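Local coordinates for lumazine protein (Photobacterium kishitanii, PDB 3A35) that serves as an antenna protein of bacterial bioluminescence, binding a lumazine or flavin chromophore and shifting luciferase emission to shorter wavelength, at residues A[41-49]-A[96-104]; A[137-145]-A[157-168]. All coordinates share one frame; numbering follows the deposited sequence.

Contact 1: residues A[41-49]-A[96-104]; sequences VMLVNGCSL and GALTGNIKG. With RBF (riboflavin), chain C.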
ATOM      1  N   VAL A  41      13.640  -3.155   6.229  1.00 12.04           N
ATOM      2  CA  VAL A  41      13.052  -2.769   4.951  1.00 12.05           C
ATOM      3  C   VAL A  41      11.724  -3.505   4.938  1.00 11.55           C
ATOM      4  O   VAL A  41      11.629  -4.720   4.993  1.00 12.58           O
ATOM      5  CB  VAL A  41      13.931  -3.208   3.754  1.00 12.31           C
ATOM      6  CG1 VAL A  41      13.173  -2.865   2.480  1.00 14.85           C
ATOM      7  CG2 VAL A  41      15.175  -2.381   3.785  1.00 13.95           C
ATOM      8  N   MET A  42      10.607  -2.795   4.887  1.00  9.49           N
ATOM      9  CA  MET A  42       9.247  -3.353   4.979  1.00 10.80           C
ATOM     10  C   MET A  42       8.362  -2.593   4.075  1.00 10.40           C
ATOM     11  O   MET A  42       8.784  -1.516   3.455  1.00 10.65           O
ATOM     12  CB  MET A  42       8.698  -3.297   6.416  1.00 10.20           C
ATOM     13  CG  MET A  42       8.611  -1.803   6.925  1.00 11.97           C
ATOM     14  SD  MET A  42       7.890  -1.695   8.586  1.00 11.81           S
ATOM     15  CE  MET A  42       6.212  -2.232   8.277  1.00 11.11           C
ATOM     16  N   LEU A  43       7.158  -3.106   3.868  1.00 10.03           N
ATOM     17  CA  LEU A  43       6.176  -2.372   3.017  1.00 10.80           C
ATOM     18  C   LEU A  43       5.269  -1.446   3.799  1.00 11.17           C
ATOM     19  O   LEU A  43       4.620  -1.833   4.762  1.00 11.16           O
ATOM     20  CB  LEU A  43       5.281  -3.349   2.243  1.00 10.48           C
ATOM     21  CG  LEU A  43       6.062  -4.345   1.386  1.00 11.51           C
ATOM     22  CD1 LEU A  43       4.997  -5.093   0.524  1.00 14.56           C
ATOM     23  CD2 LEU A  43       7.082  -3.692   0.446  1.00 12.09           C
ATOM     24  N   VAL A  44       5.238  -0.204   3.309  1.00 10.09           N
ATOM     25  CA  VAL A  44       4.312   0.782   3.865  1.00  9.71           C
ATOM     26  C   VAL A  44       3.431   1.229   2.688  1.00  8.97           C
ATOM     27  O   VAL A  44       3.928   1.701   1.644  1.00  8.49           O
ATOM     28  CB  VAL A  44       5.103   2.017   4.375  1.00 10.33           C
ATOM     29  CG1 VAL A  44       4.017   3.046   4.922  1.00 11.33           C
ATOM     30  CG2 VAL A  44       6.025   1.606   5.472  1.00 10.64           C
ATOM     31  N   ASN A  45       2.125   0.932   2.801  1.00  8.76           N
ATOM     32  CA  ASN A  45       1.303   1.086   1.617  1.00  9.10           C
ATOM     33  C   ASN A  45       1.862   0.457   0.382  1.00  9.69           C
ATOM     34  O   ASN A  45       1.729   0.913  -0.787  1.00  9.53           O
ATOM     35  CB  ASN A  45       0.946   2.518   1.265  1.00  9.40           C
ATOM     36  CG  ASN A  45      -0.094   3.146   2.194  1.00  9.63           C
ATOM     37  OD1 ASN A  45      -0.882   2.460   2.824  1.00 11.45           O
ATOM     38  ND2 ASN A  45      -0.153   4.486   2.200  1.00 10.88           N
ATOM     39  N   GLY A  46       2.426  -0.770   0.568  1.00  9.05           N
ATOM     40  CA  GLY A  46       2.943  -1.557  -0.573  1.00 10.18           C
ATOM     41  C   GLY A  46       4.269  -1.086  -1.062  1.00  9.29           C
ATOM     42  O   GLY A  46       4.864  -1.762  -1.980  1.00 11.08           O
ATOM     43  N   CYS A  47       4.879  -0.035  -0.477  1.00  8.78           N
ATOM     44  CA  CYS A  47       6.167   0.456  -0.982  1.00  8.76           C
ATOM     45  C   CYS A  47       7.291   0.011  -0.027  1.00  9.54           C
ATOM     46  O   CYS A  47       7.219   0.248   1.160  1.00  9.89           O
ATOM     47  CB  CYS A  47       6.101   1.964  -0.932  1.00 10.35           C
ATOM     48  SG  CYS A  47       7.568   2.808  -1.633  1.00 10.37           S
ATOM     49  N   SER A  48       8.375  -0.535  -0.617  1.00 10.14           N
ATOM     50  CA  SER A  48       9.518  -0.848   0.207  1.00  8.93           C
ATOM     51  C   SER A  48      10.154   0.478   0.719  1.00  9.31           C
ATOM     52  O   SER A  48      10.606   1.300  -0.080  1.00 11.00           O
ATOM     53  CB  SER A  48      10.572  -1.630  -0.565  1.00 11.15           C
ATOM     54  OG  SER A  48      10.154  -2.990  -0.751  1.00 17.89           O
ATOM     55  N   LEU A  49      10.313   0.562   2.037  1.00  9.38           N
ATOM     56  CA  LEU A  49      10.972   1.690   2.745  1.00  9.96           C
ATOM     57  C   LEU A  49      11.819   1.137   3.856  1.00  9.26           C
ATOM     58  O   LEU A  49      11.564   0.062   4.410  1.00  9.44           O
ATOM     59  CB  LEU A  49       9.955   2.704   3.342  1.00  9.33           C
ATOM     60  CG  LEU A  49       8.992   3.339   2.341  1.00  8.95           C
ATOM     61  CD1 LEU A  49       7.988   4.231   3.105  1.00 12.72           C
ATOM     62  CD2 LEU A  49       9.742   4.219   1.284  1.00 11.40           C
ATOM     63  N   GLY A  96       0.608 -13.749  -6.073  1.00 32.92           N
ATOM     64  CA  GLY A  96       0.429 -12.311  -6.033  1.00 27.44           C
ATOM     65  C   GLY A  96       1.597 -11.845  -5.155  1.00 25.71           C
ATOM     66  O   GLY A  96       1.424 -10.906  -4.398  1.00 24.06           O
ATOM     67  N   ALA A  97       2.731 -12.500  -5.069  1.00 20.14           N
ATOM     68  CA  ALA A  97       3.825 -11.905  -4.276  1.00 20.89           C
ATOM     69  C   ALA A  97       4.146 -10.513  -4.684  1.00 19.09           C
ATOM     70  O   ALA A  97       4.126 -10.203  -5.814  1.00 21.17           O
ATOM     71  CB  ALA A  97       5.139 -12.708  -4.273  1.00 21.29           C
ATOM     72  N   LEU A  98       4.468  -9.712  -3.691  1.00 14.76           N
ATOM     73  CA  LEU A  98       4.840  -8.272  -4.055  1.00 13.22           C
ATOM     74  C   LEU A  98       6.258  -8.017  -3.824  1.00 11.89           C
ATOM     75  O   LEU A  98       6.858  -8.568  -2.884  1.00 14.96           O
ATOM     76  CB  LEU A  98       3.979  -7.309  -3.121  1.00 14.25           C
ATOM     77  CG  LEU A  98       2.477  -7.406  -3.312  1.00 14.95           C
ATOM     78  CD1 LEU A  98       1.870  -6.314  -2.303  1.00 17.99           C
ATOM     79  CD2 LEU A  98       2.026  -7.201  -4.673  1.00 17.41           C
ATOM     80  N   THR A  99       6.866  -7.204  -4.687  1.00 14.63           N
ATOM     81  CA  THR A  99       8.232  -6.788  -4.506  1.00 13.36           C
ATOM     82  C   THR A  99       8.459  -5.501  -3.692  1.00 13.42           C
ATOM     83  O   THR A  99       9.532  -5.295  -3.151  1.00 16.21           O
ATOM     84  CB  THR A  99       8.957  -6.500  -5.856  1.00 14.46           C
ATOM     85  OG1 THR A  99       8.430  -5.365  -6.523  1.00 15.59           O
ATOM     86  CG2 THR A  99       8.944  -7.686  -6.813  1.00 17.16           C
ATOM     87  N   GLY A 100       7.349  -4.718  -3.599  1.00 12.19           N
ATOM     88  CA  GLY A 100       7.537  -3.384  -2.904  1.00 12.64           C
ATOM     89  C   GLY A 100       7.924  -2.288  -3.883  1.00 11.39           C
ATOM     90  O   GLY A 100       8.146  -1.142  -3.455  1.00 10.91           O
ATOM     91  N   ASN A 101       8.078  -2.537  -5.167  1.00 11.44           N
ATOM     92  CA  ASN A 101       8.441  -1.509  -6.183  1.00 11.94           C
ATOM     93  C   ASN A 101       7.123  -1.030  -6.736  1.00 12.49           C
ATOM     94  O   ASN A 101       6.475  -1.689  -7.566  1.00 13.77           O
ATOM     95  CB  ASN A 101       9.257  -2.115  -7.365  1.00 15.85           C
ATOM     96  CG  ASN A 101       9.559  -1.045  -8.400  1.00 19.35           C
ATOM     97  OD1 ASN A 101       9.230  -1.209  -9.566  1.00 30.89           O
ATOM     98  ND2 ASN A 101      10.163  -0.027  -8.013  1.00 24.90           N
ATOM     99  N   ILE A 102       6.604   0.136  -6.232  1.00 11.49           N
ATOM    100  CA  ILE A 102       5.370   0.632  -6.757  1.00 12.33           C
ATOM    101  C   ILE A 102       5.607   1.232  -8.183  1.00 11.39           C
ATOM    102  O   ILE A 102       6.511   2.001  -8.401  1.00 12.61           O
ATOM    103  CB  ILE A 102       4.860   1.769  -5.784  1.00 12.06           C
ATOM    104  CG1 ILE A 102       4.532   1.184  -4.365  1.00  9.81           C
ATOM    105  CG2 ILE A 102       3.767   2.574  -6.365  1.00 10.71           C
ATOM    106  CD1 ILE A 102       3.505   0.083  -4.478  1.00 11.94           C
ATOM    107  N   LYS A 103       4.729   0.839  -9.038  1.00 12.80           N
ATOM    108  CA  LYS A 103       4.783   1.303 -10.470  1.00 14.39           C
ATOM    109  C   LYS A 103       4.289   2.700 -10.606  1.00 16.43           C
ATOM    110  O   LYS A 103       4.752   3.412 -11.544  1.00 19.14           O
ATOM    111  CB  LYS A 103       3.991   0.351 -11.317  1.00 15.74           C
ATOM    112  CG  LYS A 103       4.554  -1.034 -11.214  1.00 20.08           C
ATOM    113  CD  LYS A 103       6.097  -1.119 -11.220  1.00 28.60           C
ATOM    114  CE  LYS A 103       6.512  -2.599 -11.310  1.00 31.83           C
ATOM    115  NZ  LYS A 103       7.880  -2.834 -10.731  1.00 38.11           N
ATOM    116  N   GLY A 104       3.312   3.141  -9.838  1.00 13.76           N
ATOM    117  CA  GLY A 104       2.930   4.545  -9.908  1.00 15.12           C
ATOM    118  C   GLY A 104       1.613   4.693  -9.151  1.00 12.50           C
ATOM    119  O   GLY A 104       1.089   3.748  -8.514  1.00 14.57           O
TER
HETATM  120  N1  RBF C 191      12.521   4.480  -1.332  1.00 11.17           N
HETATM  121  C2  RBF C 191      12.453   5.514  -0.469  1.00 10.34           C
HETATM  122  O2  RBF C 191      11.955   6.628  -0.822  1.00 11.08           O
HETATM  123  N3  RBF C 191      12.847   5.424   0.862  1.00 10.42           N
HETATM  124  C4  RBF C 191      13.351   4.208   1.385  1.00  9.68           C
HETATM  125  O4  RBF C 191      13.685   4.182   2.577  1.00 10.49           O
HETATM  126  C4A RBF C 191      13.484   3.177   0.437  1.00  9.13           C
HETATM  127  N5  RBF C 191      14.102   1.953   0.902  1.00 12.60           N
HETATM  128  C5A RBF C 191      14.215   0.923  -0.031  1.00 10.46           C
HETATM  129  C6  RBF C 191      14.926  -0.205   0.390  1.00 10.92           C
HETATM  130  C7  RBF C 191      15.059  -1.227  -0.591  1.00 11.23           C
HETATM  131  C7M RBF C 191      15.901  -2.452  -0.127  1.00 13.59           C
HETATM  132  C8  RBF C 191      14.525  -1.162  -1.842  1.00  9.66           C
HETATM  133  C8M RBF C 191      14.671  -2.305  -2.756  1.00 14.37           C
HETATM  134  C9  RBF C 191      13.781   0.001  -2.248  1.00 11.39           C
HETATM  135  C9A RBF C 191      13.714   1.076  -1.357  1.00 11.69           C
HETATM  136  N10 RBF C 191      13.078   2.299  -1.756  1.00  9.34           N
HETATM  137  C10 RBF C 191      13.054   3.330  -0.852  1.00  8.50           C
HETATM  138  C1' RBF C 191      12.650   2.538  -3.072  1.00 10.09           C
HETATM  139  C2' RBF C 191      11.154   2.470  -3.304  1.00 10.09           C
HETATM  140  O2' RBF C 191      10.656   1.171  -2.841  1.00 11.04           O
HETATM  141  C3' RBF C 191      10.828   2.602  -4.698  1.00 11.58           C
HETATM  142  O3' RBF C 191      11.423   3.953  -5.091  1.00 12.43           O
HETATM  143  C4' RBF C 191       9.329   2.800  -4.978  1.00  9.64           C
HETATM  144  O4' RBF C 191       8.646   1.543  -4.774  1.00 11.66           O
HETATM  145  C5' RBF C 191       9.057   3.249  -6.420  1.00 14.60           C
HETATM  146  O5' RBF C 191       7.679   3.551  -6.646  1.00 13.26           O
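Gly100 and Ile102 pack against a beta hairpin, strands 41-44 and 47-49 joined by a type I' turn, in the N-terminal lumazine-binding barrel; the 96-104 segment leads into the second barrel. Gly100 lies closely over this hairpin. Its CA is 3.4 Å from Leu43 CD2 and also approaches Gly46 O in a CA-H...O contact of 3.3 Å. With no side chain of its own, Gly100 lets Leu43 CD2 and Ser48 OG come up to its CA, at a positive phi of 90°. Its carbonyl oxygen accepts from Ser48 N at 2.9 Å, a nearly straight bond (172°) that lies in the carbonyl plane on a lone pair. Gly100 N is bonded to the carboxylate of Glu181, from strand 177-182 of the second barrel.

Ile102 comes to the turn with its CG1 branch: CD1 rests 3.4 Å from Gly46 O, while CG1 lies against Cys47 CB. Its chi1 of -64° sets CG1 opposite the carbonyl carbon and sends this arm to the turn, while the backbone of Ile102 serves the riboflavin. Both segments thus line the pocket and grip the ribityl chain: O2' donates to Ser48 O at 2.8 Å, O4' accepts from Ile102 N at 2.9 Å, and O5' donates to Ile102 O at 2.6 Å.

Contact 2: residues A[137-145]-A[157-168]; sequences HIGINGVSH and INYPKNLSITTN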
ATOM      1  N   HIS A 137      -2.771 -10.865 -10.531  1.00 24.57           N
ATOM      2  CA  HIS A 137      -3.021 -10.190  -9.306  1.00 22.64           C
ATOM      3  C   HIS A 137      -2.469  -8.778  -9.518  1.00 20.74           C
ATOM      4  O   HIS A 137      -1.796  -8.421 -10.497  1.00 21.31           O
ATOM      5  CB  HIS A 137      -2.233 -10.851  -8.150  1.00 26.35           C
ATOM      6  CG  HIS A 137      -2.959 -11.949  -7.391  1.00 34.35           C
ATOM      7  ND1 HIS A 137      -3.584 -12.997  -8.018  1.00 35.79           N
ATOM      8  CD2 HIS A 137      -3.084 -12.178  -6.054  1.00 33.47           C
ATOM      9  CE1 HIS A 137      -4.105 -13.813  -7.110  1.00 37.45           C
ATOM     10  NE2 HIS A 137      -3.820 -13.337  -5.910  1.00 39.24           N
ATOM     11  N   ILE A 138      -2.861  -7.923  -8.584  1.00 16.39           N
ATOM     12  CA  ILE A 138      -2.333  -6.551  -8.583  1.00 17.55           C
ATOM     13  C   ILE A 138      -2.232  -6.221  -7.078  1.00 12.23           C
ATOM     14  O   ILE A 138      -3.021  -6.604  -6.229  1.00 12.80           O
ATOM     15  CB  ILE A 138      -3.244  -5.613  -9.331  1.00 16.46           C
ATOM     16  CG1 ILE A 138      -2.561  -4.233  -9.569  1.00 19.03           C
ATOM     17  CG2 ILE A 138      -4.607  -5.375  -8.681  1.00 14.43           C
ATOM     18  CD1 ILE A 138      -3.326  -3.420 -10.591  1.00 18.77           C
ATOM     19  N   GLY A 139      -1.232  -5.374  -6.793  1.00 12.97           N
ATOM     20  CA  GLY A 139      -1.085  -4.762  -5.421  1.00 13.52           C
ATOM     21  C   GLY A 139      -1.656  -3.332  -5.413  1.00 11.82           C
ATOM     22  O   GLY A 139      -1.254  -2.505  -6.201  1.00 13.01           O
ATOM     23  N   ILE A 140      -2.533  -3.113  -4.445  1.00 11.55           N
ATOM     24  CA  ILE A 140      -3.130  -1.757  -4.238  1.00 10.57           C
ATOM     25  C   ILE A 140      -2.799  -1.453  -2.754  1.00  9.85           C
ATOM     26  O   ILE A 140      -3.268  -2.137  -1.833  1.00 10.71           O
ATOM     27  CB  ILE A 140      -4.665  -1.743  -4.402  1.00 12.14           C
ATOM     28  CG1 ILE A 140      -5.018  -2.152  -5.866  1.00 12.26           C
ATOM     29  CG2 ILE A 140      -5.156  -0.359  -4.005  1.00 12.81           C
ATOM     30  CD1 ILE A 140      -4.482  -1.240  -6.881  1.00 13.83           C
ATOM     31  N   ASN A 141      -1.965  -0.409  -2.553  1.00  9.51           N
ATOM     32  CA  ASN A 141      -1.500  -0.127  -1.208  1.00 10.70           C
ATOM     33  C   ASN A 141      -0.971  -1.313  -0.395  1.00  9.03           C
ATOM     34  O   ASN A 141      -1.118  -1.357   0.831  1.00 10.21           O
ATOM     35  CB  ASN A 141      -2.557   0.626  -0.379  1.00 10.06           C
ATOM     36  CG  ASN A 141      -2.890   2.023  -0.801  1.00 10.60           C
ATOM     37  OD1 ASN A 141      -3.949   2.549  -0.184  1.00 15.79           O
ATOM     38  ND2 ASN A 141      -2.129   2.657  -1.570  1.00  9.06           N
ATOM     39  N   GLY A 142      -0.355  -2.241  -1.153  1.00  9.72           N
ATOM     40  CA  GLY A 142       0.227  -3.369  -0.445  1.00 10.36           C
ATOM     41  C   GLY A 142      -0.712  -4.537  -0.249  1.00 11.24           C
ATOM     42  O   GLY A 142      -0.304  -5.564   0.347  1.00 12.01           O
ATOM     43  N   VAL A 143      -1.979  -4.437  -0.681  1.00 11.86           N
ATOM     44  CA  VAL A 143      -2.893  -5.613  -0.645  1.00 11.34           C
ATOM     45  C   VAL A 143      -2.863  -6.239  -2.037  1.00 11.22           C
ATOM     46  O   VAL A 143      -3.132  -5.636  -3.054  1.00 12.40           O
ATOM     47  CB  VAL A 143      -4.275  -5.075  -0.386  1.00  9.84           C
ATOM     48  CG1 VAL A 143      -5.311  -6.261  -0.428  1.00 14.55           C
ATOM     49  CG2 VAL A 143      -4.369  -4.378   0.998  1.00 13.81           C
ATOM     50  N   SER A 144      -2.377  -7.487  -2.006  1.00 12.81           N
ATOM     51  CA  SER A 144      -2.347  -8.282  -3.263  1.00 13.12           C
ATOM     52  C   SER A 144      -3.688  -9.095  -3.501  1.00 15.20           C
ATOM     53  O   SER A 144      -4.162  -9.753  -2.552  1.00 18.60           O
ATOM     54  CB  SER A 144      -1.145  -9.209  -3.261  1.00 17.16           C
ATOM     55  OG  SER A 144      -1.171  -9.945  -4.528  1.00 19.50           O
ATOM     56  N   HIS A 145      -4.312  -8.938  -4.680  1.00 15.30           N
ATOM     57  CA  HIS A 145      -5.583  -9.651  -4.914  1.00 14.76           C
ATOM     58  C   HIS A 145      -5.706  -9.736  -6.422  1.00 16.39           C
ATOM     59  O   HIS A 145      -5.178  -8.892  -7.175  1.00 16.40           O
ATOM     60  CB  HIS A 145      -6.752  -8.860  -4.349  1.00 17.61           C
ATOM     61  CG  HIS A 145      -8.026  -9.629  -4.222  1.00 19.78           C
ATOM     62  ND1 HIS A 145      -8.882  -9.833  -5.284  1.00 23.97           N
ATOM     63  CD2 HIS A 145      -8.541 -10.288  -3.160  1.00 22.42           C
ATOM     64  CE1 HIS A 145      -9.919 -10.549  -4.848  1.00 25.68           C
ATOM     65  NE2 HIS A 145      -9.736 -10.828  -3.573  1.00 27.24           N
ATOM     66  N   ILE A 157     -11.573  -4.547  -8.694  1.00 16.25           N
ATOM     67  CA  ILE A 157     -11.131  -5.510  -7.745  1.00 16.13           C
ATOM     68  C   ILE A 157     -12.198  -5.755  -6.716  1.00 17.55           C
ATOM     69  O   ILE A 157     -12.771  -4.854  -6.153  1.00 18.33           O
ATOM     70  CB  ILE A 157      -9.840  -5.063  -7.002  1.00 16.61           C
ATOM     71  CG1 ILE A 157      -8.784  -4.778  -8.059  1.00 17.19           C
ATOM     72  CG2 ILE A 157      -9.301  -6.290  -6.139  1.00 17.03           C
ATOM     73  CD1 ILE A 157      -7.849  -3.741  -7.684  1.00 24.45           C
ATOM     74  N   ASN A 158     -12.532  -7.046  -6.504  1.00 18.24           N
ATOM     75  CA  ASN A 158     -13.665  -7.356  -5.664  1.00 18.59           C
ATOM     76  C   ASN A 158     -13.089  -8.054  -4.423  1.00 20.52           C
ATOM     77  O   ASN A 158     -12.698  -9.255  -4.448  1.00 22.22           O
ATOM     78  CB  ASN A 158     -14.597  -8.291  -6.482  1.00 20.95           C
ATOM     79  CG  ASN A 158     -15.771  -8.703  -5.711  1.00 23.59           C
ATOM     80  OD1 ASN A 158     -15.861  -8.542  -4.539  1.00 23.11           O
ATOM     81  ND2 ASN A 158     -16.752  -9.283  -6.442  1.00 32.70           N
ATOM     82  N   TYR A 159     -12.935  -7.243  -3.380  1.00 18.59           N
ATOM     83  CA  TYR A 159     -12.322  -7.692  -2.141  1.00 19.18           C
ATOM     84  C   TYR A 159     -13.345  -8.283  -1.166  1.00 21.62           C
ATOM     85  O   TYR A 159     -14.459  -7.769  -1.132  1.00 24.06           O
ATOM     86  CB  TYR A 159     -11.661  -6.511  -1.421  1.00 19.45           C
ATOM     87  CG  TYR A 159     -10.490  -5.866  -2.157  1.00 16.32           C
ATOM     88  CD1 TYR A 159      -9.210  -6.518  -2.172  1.00 17.44           C
ATOM     89  CD2 TYR A 159     -10.672  -4.669  -2.782  1.00 17.66           C
ATOM     90  CE1 TYR A 159      -8.137  -5.905  -2.814  1.00 14.61           C
ATOM     91  CE2 TYR A 159      -9.598  -3.988  -3.418  1.00 15.42           C
ATOM     92  CZ  TYR A 159      -8.372  -4.655  -3.437  1.00 17.97           C
ATOM     93  OH  TYR A 159      -7.394  -3.938  -4.157  1.00 16.49           O
ATOM     94  N   PRO A 160     -12.939  -9.219  -0.320  1.00 22.97           N
ATOM     95  CA  PRO A 160     -13.840  -9.590   0.768  1.00 24.46           C
ATOM     96  C   PRO A 160     -13.947  -8.368   1.683  1.00 24.84           C
ATOM     97  O   PRO A 160     -12.925  -7.747   2.005  1.00 25.00           O
ATOM     98  CB  PRO A 160     -13.087 -10.681   1.505  1.00 24.49           C
ATOM     99  CG  PRO A 160     -11.603 -10.718   0.990  1.00 26.00           C
ATOM    100  CD  PRO A 160     -11.579  -9.849  -0.232  1.00 21.27           C
ATOM    101  N   LYS A 161     -15.159  -8.070   2.201  1.00 27.23           N
ATOM    102  CA  LYS A 161     -15.382  -6.824   2.992  1.00 27.82           C
ATOM    103  C   LYS A 161     -14.523  -6.730   4.283  1.00 28.41           C
ATOM    104  O   LYS A 161     -14.245  -5.644   4.727  1.00 28.10           O
ATOM    105  CB  LYS A 161     -16.902  -6.534   3.296  1.00 30.35           C
ATOM    106  CG  LYS A 161     -17.100  -5.431   4.397  1.00 32.50           C
ATOM    107  CD  LYS A 161     -18.324  -4.558   4.308  1.00 33.37           C
ATOM    108  CE  LYS A 161     -18.115  -3.305   3.399  1.00 42.03           C
ATOM    109  NZ  LYS A 161     -17.094  -2.264   3.825  1.00 45.45           N
ATOM    110  N   ASN A 162     -14.063  -7.829   4.851  1.00 28.25           N
ATOM    111  CA  ASN A 162     -13.311  -7.683   6.075  1.00 29.18           C
ATOM    112  C   ASN A 162     -11.935  -7.068   5.865  1.00 27.20           C
ATOM    113  O   ASN A 162     -11.329  -6.733   6.828  1.00 25.79           O
ATOM    114  CB  ASN A 162     -13.067  -9.060   6.676  1.00 29.47           C
ATOM    115  CG  ASN A 162     -12.868 -10.048   5.621  1.00 36.63           C
ATOM    116  OD1 ASN A 162     -11.766 -10.144   5.112  1.00 39.65           O
ATOM    117  ND2 ASN A 162     -13.979 -10.755   5.183  1.00 42.00           N
ATOM    118  N   LEU A 163     -11.445  -7.035   4.623  1.00 25.44           N
ATOM    119  CA  LEU A 163     -10.250  -6.193   4.343  1.00 26.22           C
ATOM    120  C   LEU A 163     -10.555  -4.688   4.432  1.00 28.73           C
ATOM    121  O   LEU A 163      -9.622  -3.832   4.408  1.00 26.60           O
ATOM    122  CB  LEU A 163      -9.667  -6.509   2.960  1.00 24.98           C
ATOM    123  CG  LEU A 163      -9.057  -7.889   2.779  1.00 21.45           C
ATOM    124  CD1 LEU A 163      -8.584  -7.854   1.314  1.00 22.88           C
ATOM    125  CD2 LEU A 163      -7.910  -8.125   3.696  1.00 18.57           C
ATOM    126  N   SER A 164     -11.836  -4.345   4.526  1.00 28.53           N
ATOM    127  CA  SER A 164     -12.229  -2.993   4.861  1.00 29.54           C
ATOM    128  C   SER A 164     -11.729  -2.692   6.241  1.00 28.88           C
ATOM    129  O   SER A 164     -11.587  -1.506   6.590  1.00 31.48           O
ATOM    130  CB  SER A 164     -13.757  -2.880   4.898  1.00 29.81           C
ATOM    131  OG  SER A 164     -14.221  -2.216   3.737  1.00 35.92           O
ATOM    132  N   ILE A 165     -11.560  -3.753   7.040  1.00 28.66           N
ATOM    133  CA  ILE A 165     -11.307  -3.642   8.501  1.00 26.90           C
ATOM    134  C   ILE A 165      -9.858  -3.628   8.773  1.00 26.74           C
ATOM    135  O   ILE A 165      -9.361  -2.695   9.401  1.00 27.77           O
ATOM    136  CB  ILE A 165     -12.108  -4.761   9.346  1.00 27.62           C
ATOM    137  CG1 ILE A 165     -13.615  -4.478   9.277  1.00 29.36           C
ATOM    138  CG2 ILE A 165     -11.592  -4.898  10.828  1.00 27.83           C
ATOM    139  CD1 ILE A 165     -14.488  -5.758   9.649  1.00 30.22           C
ATOM    140  N   THR A 166      -9.134  -4.587   8.175  1.00 25.34           N
ATOM    141  CA  THR A 166      -7.779  -4.851   8.554  1.00 22.44           C
ATOM    142  C   THR A 166      -6.745  -4.060   7.654  1.00 23.62           C
ATOM    143  O   THR A 166      -5.508  -4.128   7.865  1.00 23.73           O
ATOM    144  CB  THR A 166      -7.554  -6.412   8.455  1.00 25.00           C
ATOM    145  OG1 THR A 166      -7.576  -6.931   7.125  1.00 24.77           O
ATOM    146  CG2 THR A 166      -8.735  -7.129   9.165  1.00 26.82           C
ATOM    147  N   THR A 167      -7.251  -3.275   6.706  1.00 21.08           N
ATOM    148  CA  THR A 167      -6.283  -2.437   5.880  1.00 18.74           C
ATOM    149  C   THR A 167      -6.922  -1.092   5.643  1.00 16.94           C
ATOM    150  O   THR A 167      -8.225  -0.977   5.896  1.00 21.15           O
ATOM    151  CB  THR A 167      -6.165  -3.025   4.533  1.00 17.65           C
ATOM    152  OG1 THR A 167      -7.376  -2.811   3.738  1.00 19.96           O
ATOM    153  CG2 THR A 167      -5.764  -4.524   4.571  1.00 19.76           C
ATOM    154  N   ASN A 168      -6.249  -0.154   5.027  1.00 14.22           N
ATOM    155  CA  ASN A 168      -6.866   1.127   4.770  1.00 15.39           C
ATOM    156  C   ASN A 168      -7.783   1.130   3.545  1.00 16.73           C
ATOM    157  O   ASN A 168      -8.249   2.186   3.119  1.00 16.61           O
ATOM    158  CB  ASN A 168      -5.801   2.212   4.638  1.00 14.78           C
ATOM    159  CG  ASN A 168      -4.869   2.034   3.439  1.00 12.56           C
ATOM    160  OD1 ASN A 168      -5.117   1.285   2.489  1.00 13.35           O
ATOM    161  ND2 ASN A 168      -3.802   2.800   3.472  1.00 12.72           N
TER
HETATM  162  O   HOH W   1      -5.369  -5.618  -4.695  1.00 14.94           O
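His145 and Tyr159 form an edge-to-face aromatic pair in the C-terminal lumazine-binding barrel, where the hairpin 137-145 faces strand 157-160 and the turn and short helical stretch that follow it. The edge of the tyrosine is directed at the face of the imidazole, with centroids 5.2 Å apart and planes inclined at 61°. A chi1 of -165° swings the imidazole away from the backbone N and across strand 157-160, where its CE1 comes to 3.1 Å from Asn158 O and its ND1 lies beside Ile157 CG2. The same Ile157 methyl lies over one face of the tyrosine ring, toward its rim.

The short segments 143-145 and 157-160 stand well apart and steeply inclined, at 111°, and side chains fill the space between them. Tyr159 passes Ile140 at about a right angle, whereas Ile157 meets Ile140 tip to tip, CD1 to CG1 at 3.7 Å, and crosses Ile138 squarely. Val143 divides its two methyls: CG1 is 3.7 Å from Tyr159 CE1 and also touches Leu163 CD1, while CG2 meets Thr167 CG2 end on at 3.8 Å. The Thr167 hydroxyl is turned back to Leu163 O, a short bond of 2.6 Å that leaves its methyl for the valine. Val6 packs on both Val143 and Thr167.

The buried Tyr159 hydroxyl is hydrogen-bonded to a water that bridges the two segments, lying 2.7 Å from Tyr159 OH and donating to Val143 O at 2.8 Å.

How the contacts relate
Contacts 1 and 2 are both buried and use equivalent hairpins, 41-49 and 137-145, each closed by a type I' turn in its own six-stranded barrel. Their partners differ: contact 1 brings the segment between the barrels onto the first hairpin, whereas contact 2 stays within the second barrel. Contact 1 relies largely on backbone groups around Gly100, with leucine and isoleucine packing, and other backbone atoms of the same segments bond riboflavin; contact 2 joins apolar and aromatic side chains around a bridging water, away from the ligand. With centres about 14 Å apart, they meet directly: Ser144 OG probably hydrogen-bonds to Gly96 O, Leu98 packs on Gly142, and Asn168 bonds weakly to Asn45.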